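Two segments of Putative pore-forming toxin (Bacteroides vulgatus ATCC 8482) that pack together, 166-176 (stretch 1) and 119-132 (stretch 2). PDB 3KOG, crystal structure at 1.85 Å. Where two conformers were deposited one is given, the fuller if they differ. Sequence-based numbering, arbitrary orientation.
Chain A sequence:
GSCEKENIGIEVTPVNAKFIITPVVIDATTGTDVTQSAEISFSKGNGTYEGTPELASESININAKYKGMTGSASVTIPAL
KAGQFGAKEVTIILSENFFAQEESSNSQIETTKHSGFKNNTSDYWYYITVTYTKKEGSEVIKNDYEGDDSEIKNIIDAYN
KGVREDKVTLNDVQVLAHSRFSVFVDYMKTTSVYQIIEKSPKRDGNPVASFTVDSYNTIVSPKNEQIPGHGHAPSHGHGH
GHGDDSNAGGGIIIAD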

ATOM      1  N   ASP A 166       4.880  11.399   6.488  1.00 30.58           N
ATOM      2  CA  ASP A 166       4.613  12.474   5.536  0.50 30.80           C
ATOM      3  C   ASP A 166       3.163  12.928   5.715  1.00 31.49           C
ATOM      4  O   ASP A 166       2.256  12.092   5.820  1.00 31.95           O
ATOM      5  CB  ASP A 166       4.823  11.997   4.081  0.50 30.63           C
ATOM      6  CG  ASP A 166       6.300  11.781   3.712  0.50 29.73           C
ATOM      7  OD1 ASP A 166       6.863  10.741   4.091  0.50 25.97           O
ATOM      8  OD2 ASP A 166       6.885  12.633   3.004  0.50 28.03           O
ATOM      9  N   LYS A 167       2.925  14.235   5.769  1.00 31.98           N
ATOM     10  CA  LYS A 167       1.560  14.728   5.874  1.00 32.70           C
ATOM     11  C   LYS A 167       0.945  14.711   4.475  1.00 33.57           C
ATOM     12  O   LYS A 167       1.610  15.042   3.499  1.00 33.78           O
ATOM     13  CB  LYS A 167       1.509  16.130   6.514  1.00 32.79           C
ATOM     14  CG  LYS A 167       1.998  16.165   7.978  1.00 32.37           C
ATOM     15  CD  LYS A 167       1.320  17.272   8.808  1.00 32.90           C
ATOM     16  CE  LYS A 167       2.009  17.483  10.170  1.00 30.62           C
ATOM     17  N   VAL A 168      -0.307  14.278   4.385  1.00 34.65           N
ATOM     18  CA  VAL A 168      -1.037  14.189   3.123  1.00 35.78           C
ATOM     19  C   VAL A 168      -2.331  14.908   3.406  1.00 36.79           C
ATOM     20  O   VAL A 168      -2.815  14.870   4.537  1.00 36.65           O
ATOM     21  CB  VAL A 168      -1.344  12.711   2.707  1.00 36.04           C
ATOM     22  CG1 VAL A 168      -2.399  12.670   1.619  1.00 36.08           C
ATOM     23  CG2 VAL A 168      -0.078  11.995   2.232  1.00 35.77           C
ATOM     24  N   THR A 169      -2.870  15.594   2.402  1.00 37.88           N
ATOM     25  CA  THR A 169      -4.071  16.388   2.585  1.00 38.47           C
ATOM     26  C   THR A 169      -5.043  16.097   1.480  1.00 39.15           C
ATOM     27  O   THR A 169      -4.739  16.331   0.309  1.00 39.54           O
ATOM     28  CB  THR A 169      -3.770  17.896   2.578  1.00 38.71           C
ATOM     29  OG1 THR A 169      -2.784  18.187   3.574  1.00 38.99           O
ATOM     30  CG2 THR A 169      -5.038  18.689   2.866  1.00 38.60           C
ATOM     31  N   LEU A 170      -6.212  15.571   1.865  1.00 39.62           N
ATOM     32  CA  LEU A 170      -7.337  15.391   0.955  1.00 39.16           C
ATOM     33  C   LEU A 170      -8.346  16.530   1.262  1.00 38.31           C
ATOM     34  O   LEU A 170      -8.715  16.746   2.422  1.00 37.94           O
ATOM     35  CB  LEU A 170      -7.925  13.983   1.127  1.00 39.66           C
ATOM     36  CG  LEU A 170      -6.888  12.851   1.316  1.00 40.24           C
ATOM     37  CD1 LEU A 170      -7.512  11.473   1.551  1.00 40.14           C
ATOM     38  CD2 LEU A 170      -5.958  12.826   0.125  1.00 41.21           C
ATOM     39  N   ASN A 171      -8.719  17.294   0.229  1.00 37.28           N
ATOM     40  CA  ASN A 171      -9.700  18.389   0.330  1.00 36.34           C
ATOM     41  C   ASN A 171     -11.096  17.984  -0.193  1.00 35.39           C
ATOM     42  O   ASN A 171     -11.972  18.830  -0.373  1.00 35.31           O
ATOM     43  CB  ASN A 171      -9.195  19.618  -0.442  1.00 36.17           C
ATOM     44  N   ASP A 172     -11.303  16.677  -0.382  1.00 34.05           N
ATOM     45  CA  ASP A 172     -12.458  16.137  -1.107  1.00 33.03           C
ATOM     46  C   ASP A 172     -13.140  14.962  -0.337  1.00 31.21           C
ATOM     47  O   ASP A 172     -13.729  14.063  -0.927  1.00 31.10           O
ATOM     48  CB  ASP A 172     -11.966  15.622  -2.438  1.00 32.57           C
ATOM     49  CG  ASP A 172     -10.963  14.511  -2.268  1.00 34.28           C
ATOM     50  OD1 ASP A 172      -9.927  14.719  -1.583  1.00 36.56           O
ATOM     51  OD2 ASP A 172     -11.221  13.416  -2.790  1.00 38.05           O
ATOM     52  N   VAL A 173     -13.051  14.978   0.980  1.00 29.51           N
ATOM     53  CA  VAL A 173     -13.685  13.940   1.768  1.00 27.01           C
ATOM     54  C   VAL A 173     -15.145  14.345   1.946  1.00 25.61           C
ATOM     55  O   VAL A 173     -15.485  15.498   2.232  1.00 24.76           O
ATOM     56  CB  VAL A 173     -12.946  13.745   3.072  1.00 27.35           C
ATOM     57  CG1 VAL A 173     -13.625  12.649   3.935  1.00 25.96           C
ATOM     58  CG2 VAL A 173     -11.478  13.388   2.783  1.00 25.70           C
ATOM     59  N   GLN A 174     -16.026  13.391   1.757  1.00 23.91           N
ATOM     60  CA  GLN A 174     -17.441  13.680   1.741  1.00 22.83           C
ATOM     61  C   GLN A 174     -18.051  13.528   3.130  1.00 20.65           C
ATOM     62  O   GLN A 174     -17.942  12.456   3.741  1.00 20.39           O
ATOM     63  CB  GLN A 174     -18.077  12.733   0.756  1.00 23.53           C
ATOM     64  CG  GLN A 174     -19.466  13.025   0.349  1.00 26.63           C
ATOM     65  CD  GLN A 174     -19.757  12.459  -1.033  1.00 30.02           C
ATOM     66  OE1 GLN A 174     -18.864  12.396  -1.879  1.00 35.07           O
ATOM     67  NE2 GLN A 174     -20.990  12.049  -1.265  1.00 31.02           N
ATOM     68  N   VAL A 175     -18.664  14.619   3.617  1.00 19.30           N
ATOM     69  CA  VAL A 175     -19.482  14.637   4.834  1.00 18.66           C
ATOM     70  C   VAL A 175     -20.918  14.553   4.377  1.00 18.47           C
ATOM     71  O   VAL A 175     -21.420  15.476   3.772  1.00 18.26           O
ATOM     72  CB  VAL A 175     -19.295  15.929   5.678  1.00 18.37           C
ATOM     73  CG1 VAL A 175     -20.194  15.882   6.924  1.00 18.91           C
ATOM     74  CG2 VAL A 175     -17.851  16.117   6.057  1.00 17.50           C
ATOM     75  N   LEU A 176     -21.587  13.440   4.639  1.00 18.30           N
ATOM     76  CA  LEU A 176     -22.960  13.281   4.151  1.00 18.37           C
ATOM     77  C   LEU A 176     -23.945  14.104   4.922  1.00 17.31           C
ATOM     78  O   LEU A 176     -23.655  14.596   6.011  1.00 17.62           O
ATOM     79  CB  LEU A 176     -23.386  11.791   4.158  1.00 19.01           C
ATOM     80  CG  LEU A 176     -22.691  10.883   3.135  1.00 19.71           C
ATOM     81  CD1 LEU A 176     -23.218   9.460   3.223  1.00 19.27           C
ATOM     82  CD2 LEU A 176     -22.885  11.424   1.717  1.00 20.29           C
TER
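Stretch 2 (119-132) NNTSDYWYYITVTY

Stretch 2 lies beside stretch 1 as an antiparallel β neighbour, joined to it by a ladder of backbone hydrogen bonds that a single bulge interrupts. Its strand 126-132 is extended and runs at 167° to strand 166-170; past the corner at Asn171, the direction of strand 172-175 makes 126° with it, a signed crossing angle of 126°.

Register begins with Val168 opposite Tyr132, where Val168 N to Tyr132 O and Tyr132 N to Val168 O are both 2.7 Å. Leu170 and Val130 repeat the pattern, with Val130 N to Leu170 O at 2.7 Å and Leu170 N to Val130 O at 2.8 Å. The bulge then shifts the register by one residue, so Val173 faces Ile128: Ile128 N reaches Val173 O at 2.8 Å, while Val173 N to Ile128 O is longer, 3.2 Å. Val175 and Tyr126 close the ladder, Val175 N to Tyr126 O being 2.7 Å and Tyr126 N to Val175 O 3.0 Å.

These hydrogen-bonded pairs turn their side chains to one face, where valine and isoleucine, branched at CB, suit an extended backbone and, like Leu170, fill space without needing polar partners. Val173 CG2 meets Val130 CG2 at 3.4 Å, and Val175 CG2 meets Ile128 CG2 at 3.6 Å. Tyrosines offer flat rings to valines: Val168 CB lies over the Tyr132 ring, 3.9 Å from its centroid, and Val175 CB lies over that of Tyr126 at the same distance.

The other face is more polar. Threonine combines a β-branch with a hydroxyl that can bond across strands: Thr169 OG1 and Thr131 OG1 share a hydrogen bond of 3.2 Å. Gln174's flexible chain lays its amide carbon over a face of the indole of Trp125, a loop residue before the strand, its CG 3.7 Å from Trp125 CE3.

Beyond the ladder, Asn120 is well suited to pinning a loop: its ND2 donates to Leu176 O at 2.8 Å and to Tyr124 O at 2.9 Å, tying the loop that follows Asn120 to stretch 1.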

ATOM      1  N   ASN A 119     -21.179  16.266  13.758  1.00 15.93           N
ATOM      2  CA  ASN A 119     -22.519  15.902  13.378  1.00 17.38           C
ATOM      3  C   ASN A 119     -22.957  16.850  12.288  1.00 18.69           C
ATOM      4  O   ASN A 119     -22.843  18.063  12.461  1.00 20.30           O
ATOM      5  CB  ASN A 119     -23.494  15.988  14.545  1.00 17.20           C
ATOM      6  CG  ASN A 119     -23.420  14.794  15.478  1.00 16.83           C
ATOM      7  OD1 ASN A 119     -22.962  13.711  15.130  1.00 17.84           O
ATOM      8  ND2 ASN A 119     -23.904  14.991  16.679  1.00 17.92           N
ATOM      9  N   ASN A 120     -23.492  16.310  11.199  1.00 19.00           N
ATOM     10  CA  ASN A 120     -24.187  17.094  10.197  1.00 20.01           C
ATOM     11  C   ASN A 120     -25.673  16.758  10.205  1.00 21.04           C
ATOM     12  O   ASN A 120     -26.127  15.854   9.499  1.00 20.73           O
ATOM     13  CB  ASN A 120     -23.586  16.818   8.828  1.00 19.84           C
ATOM     14  CG  ASN A 120     -24.198  17.655   7.747  1.00 21.32           C
ATOM     15  OD1 ASN A 120     -24.926  18.629   8.024  1.00 17.63           O
ATOM     16  ND2 ASN A 120     -23.891  17.301   6.496  1.00 17.14           N
ATOM     17  N   THR A 121     -26.428  17.494  11.019  1.00 21.91           N
ATOM     18  CA  THR A 121     -27.874  17.297  11.114  1.00 23.16           C
ATOM     19  C   THR A 121     -28.653  17.928   9.934  1.00 24.86           C
ATOM     20  O   THR A 121     -29.867  17.763   9.847  1.00 25.48           O
ATOM     21  CB  THR A 121     -28.406  17.861  12.443  1.00 22.83           C
ATOM     22  OG1 THR A 121     -27.971  19.215  12.568  1.00 22.03           O
ATOM     23  CG2 THR A 121     -27.862  17.068  13.636  1.00 22.10           C
ATOM     24  N   SER A 122     -27.960  18.610   9.022  1.00 26.66           N
ATOM     25  CA  SER A 122     -28.611  19.266   7.896  1.00 28.09           C
ATOM     26  C   SER A 122     -28.940  18.305   6.754  1.00 29.64           C
ATOM     27  O   SER A 122     -28.485  17.142   6.710  1.00 29.43           O
ATOM     28  CB  SER A 122     -27.727  20.395   7.343  1.00 28.44           C
ATOM     29  OG  SER A 122     -26.893  19.942   6.287  1.00 27.28           O
ATOM     30  N   ASP A 123     -29.688  18.838   5.790  1.00 30.81           N
ATOM     31  CA  ASP A 123     -30.145  18.063   4.641  1.00 31.96           C
ATOM     32  C   ASP A 123     -29.176  18.189   3.456  1.00 31.67           C
ATOM     33  O   ASP A 123     -29.538  17.831   2.330  1.00 32.61           O
ATOM     34  CB  ASP A 123     -31.593  18.491   4.254  1.00 32.76           C
ATOM     35  CG  ASP A 123     -32.525  17.287   4.041  1.00 35.30           C
ATOM     36  OD1 ASP A 123     -32.176  16.393   3.225  1.00 38.75           O
ATOM     37  OD2 ASP A 123     -33.595  17.227   4.707  1.00 39.27           O
ATOM     38  N   TYR A 124     -27.943  18.660   3.706  1.00 30.87           N
ATOM     39  CA  TYR A 124     -26.962  18.906   2.642  1.00 30.44           C
ATOM     40  C   TYR A 124     -25.588  18.260   2.942  1.00 29.26           C
ATOM     41  O   TYR A 124     -25.068  18.342   4.060  1.00 28.46           O
ATOM     42  CB  TYR A 124     -26.850  20.423   2.353  1.00 30.66           C
ATOM     43  CG  TYR A 124     -28.215  21.031   1.968  1.00 32.93           C
ATOM     44  CD1 TYR A 124     -29.141  21.390   2.951  1.00 34.95           C
ATOM     45  CD2 TYR A 124     -28.597  21.192   0.629  1.00 34.75           C
ATOM     46  CE1 TYR A 124     -30.397  21.889   2.627  1.00 35.49           C
ATOM     47  CE2 TYR A 124     -29.862  21.710   0.293  1.00 34.96           C
ATOM     48  CZ  TYR A 124     -30.754  22.050   1.301  1.00 36.31           C
ATOM     49  OH  TYR A 124     -32.015  22.553   1.008  1.00 36.80           O
ATOM     50  N   TRP A 125     -25.025  17.594   1.944  1.00 27.93           N
ATOM     51  CA  TRP A 125     -23.673  17.066   2.071  1.00 28.02           C
ATOM     52  C   TRP A 125     -22.669  18.094   1.599  1.00 27.73           C
ATOM     53  O   TRP A 125     -23.005  19.031   0.886  1.00 27.96           O
ATOM     54  CB  TRP A 125     -23.485  15.751   1.306  1.00 27.85           C
ATOM     55  CG  TRP A 125     -23.502  15.878  -0.187  1.00 28.46           C
ATOM     56  CD1 TRP A 125     -24.601  15.841  -0.995  1.00 28.82           C
ATOM     57  CD2 TRP A 125     -22.375  16.044  -1.050  1.00 26.88           C
ATOM     58  NE1 TRP A 125     -24.224  15.971  -2.312  1.00 28.96           N
ATOM     59  CE2 TRP A 125     -22.863  16.097  -2.371  1.00 27.72           C
ATOM     60  CE3 TRP A 125     -21.004  16.163  -0.838  1.00 27.78           C
ATOM     61  CZ2 TRP A 125     -22.028  16.263  -3.464  1.00 26.68           C
ATOM     62  CZ3 TRP A 125     -20.175  16.314  -1.934  1.00 27.91           C
ATOM     63  CH2 TRP A 125     -20.691  16.356  -3.225  1.00 27.36           C
ATOM     64  N   TYR A 126     -21.426  17.898   1.992  1.00 27.61           N
ATOM     65  CA  TYR A 126     -20.375  18.783   1.607  1.00 27.68           C
ATOM     66  C   TYR A 126     -19.017  18.101   1.717  1.00 27.59           C
ATOM     67  O   TYR A 126     -18.901  16.993   2.258  1.00 26.63           O
ATOM     68  CB  TYR A 126     -20.467  20.089   2.427  1.00 28.48           C
ATOM     69  CG  TYR A 126     -20.316  19.898   3.899  1.00 30.06           C
ATOM     70  CD1 TYR A 126     -19.054  19.885   4.469  1.00 32.17           C
ATOM     71  CD2 TYR A 126     -21.431  19.723   4.730  1.00 32.48           C
ATOM     72  CE1 TYR A 126     -18.879  19.690   5.827  1.00 34.55           C
ATOM     73  CE2 TYR A 126     -21.272  19.528   6.116  1.00 33.59           C
ATOM     74  CZ  TYR A 126     -19.981  19.519   6.651  1.00 33.50           C
ATOM     75  OH  TYR A 126     -19.743  19.336   7.988  1.00 34.28           O
ATOM     76  N   TYR A 127     -18.006  18.751   1.134  1.00 27.16           N
ATOM     77  CA  TYR A 127     -16.633  18.305   1.213  1.00 27.09           C
ATOM     78  C   TYR A 127     -15.915  18.911   2.418  1.00 26.65           C
ATOM     79  O   TYR A 127     -16.105  20.076   2.744  1.00 25.49           O
ATOM     80  CB  TYR A 127     -15.861  18.697  -0.050  1.00 27.90           C
ATOM     81  CG  TYR A 127     -16.262  17.925  -1.286  1.00 30.46           C
ATOM     82  CD1 TYR A 127     -16.067  16.545  -1.357  1.00 31.58           C
ATOM     83  CD2 TYR A 127     -16.825  18.573  -2.390  1.00 33.52           C
ATOM     84  CE1 TYR A 127     -16.423  15.828  -2.472  1.00 32.00           C
ATOM     85  CE2 TYR A 127     -17.179  17.860  -3.525  1.00 33.68           C
ATOM     86  CZ  TYR A 127     -16.969  16.485  -3.554  1.00 33.75           C
ATOM     87  OH  TYR A 127     -17.321  15.773  -4.672  1.00 33.69           O
ATOM     88  N   ILE A 128     -15.056  18.124   3.049  1.00 26.59           N
ATOM     89  CA  ILE A 128     -14.233  18.601   4.148  1.00 27.00           C
ATOM     90  C   ILE A 128     -12.782  18.279   3.798  1.00 27.82           C
ATOM     91  O   ILE A 128     -12.509  17.493   2.879  1.00 28.13           O
ATOM     92  CB  ILE A 128     -14.713  18.005   5.539  1.00 27.36           C
ATOM     93  CG1 ILE A 128     -14.230  18.852   6.723  1.00 28.18           C
ATOM     94  CG2 ILE A 128     -14.280  16.567   5.752  1.00 24.83           C
ATOM     95  CD1 ILE A 128     -14.931  18.527   8.060  1.00 29.24           C
ATOM     96  N   THR A 129     -11.857  18.967   4.471  1.00 28.84           N
ATOM     97  CA  THR A 129     -10.436  18.722   4.312  1.00 28.96           C
ATOM     98  C   THR A 129      -9.980  17.830   5.437  1.00 29.23           C
ATOM     99  O   THR A 129     -10.316  18.052   6.626  1.00 29.69           O
ATOM    100  CB  THR A 129      -9.584  20.025   4.317  1.00 29.49           C
ATOM    101  OG1 THR A 129      -9.766  20.706   3.072  1.00 30.13           O
ATOM    102  CG2 THR A 129      -8.070  19.720   4.518  1.00 28.74           C
ATOM    103  N   VAL A 130      -9.211  16.829   5.036  1.00 29.20           N
ATOM    104  CA  VAL A 130      -8.629  15.855   5.925  1.00 28.87           C
ATOM    105  C   VAL A 130      -7.131  15.827   5.669  1.00 28.47           C
ATOM    106  O   VAL A 130      -6.675  15.421   4.600  1.00 28.68           O
ATOM    107  CB  VAL A 130      -9.246  14.469   5.668  1.00 29.37           C
ATOM    108  CG1 VAL A 130      -8.597  13.406   6.568  1.00 28.56           C
ATOM    109  CG2 VAL A 130     -10.770  14.559   5.883  1.00 27.35           C
ATOM    110  N   THR A 131      -6.381  16.300   6.652  1.00 28.16           N
ATOM    111  CA  THR A 131      -4.941  16.159   6.608  0.50 28.44           C
ATOM    112  C   THR A 131      -4.517  15.037   7.548  1.00 28.14           C
ATOM    113  O   THR A 131      -4.930  14.984   8.708  1.00 28.49           O
ATOM    114  CB  THR A 131      -4.226  17.477   6.912  0.50 28.40           C
ATOM    115  OG1 THR A 131      -4.776  18.498   6.073  0.50 27.95           O
ATOM    116  CG2 THR A 131      -2.738  17.336   6.619  0.50 28.47           C
ATOM    117  N   TYR A 132      -3.705  14.126   7.014  1.00 28.07           N
ATOM    118  CA  TYR A 132      -3.365  12.870   7.697  1.00 27.54           C
ATOM    119  C   TYR A 132      -1.851  12.642   7.590  1.00 27.42           C
ATOM    120  O   TYR A 132      -1.224  13.121   6.626  1.00 28.03           O
ATOM    121  CB  TYR A 132      -4.275  11.691   7.164  1.00 26.24           C
ATOM    122  CG  TYR A 132      -3.847  10.903   5.893  1.00 27.02           C
ATOM    123  CD1 TYR A 132      -3.040   9.789   6.006  1.00 26.53           C
ATOM    124  CD2 TYR A 132      -4.314  11.222   4.611  1.00 28.07           C
ATOM    125  CE1 TYR A 132      -2.624   9.049   4.891  1.00 29.21           C
ATOM    126  CE2 TYR A 132      -3.912  10.454   3.454  1.00 24.42           C
ATOM    127  CZ  TYR A 132      -3.060   9.370   3.609  1.00 28.66           C
ATOM    128  OH  TYR A 132      -2.586   8.558   2.544  1.00 26.69           O
TER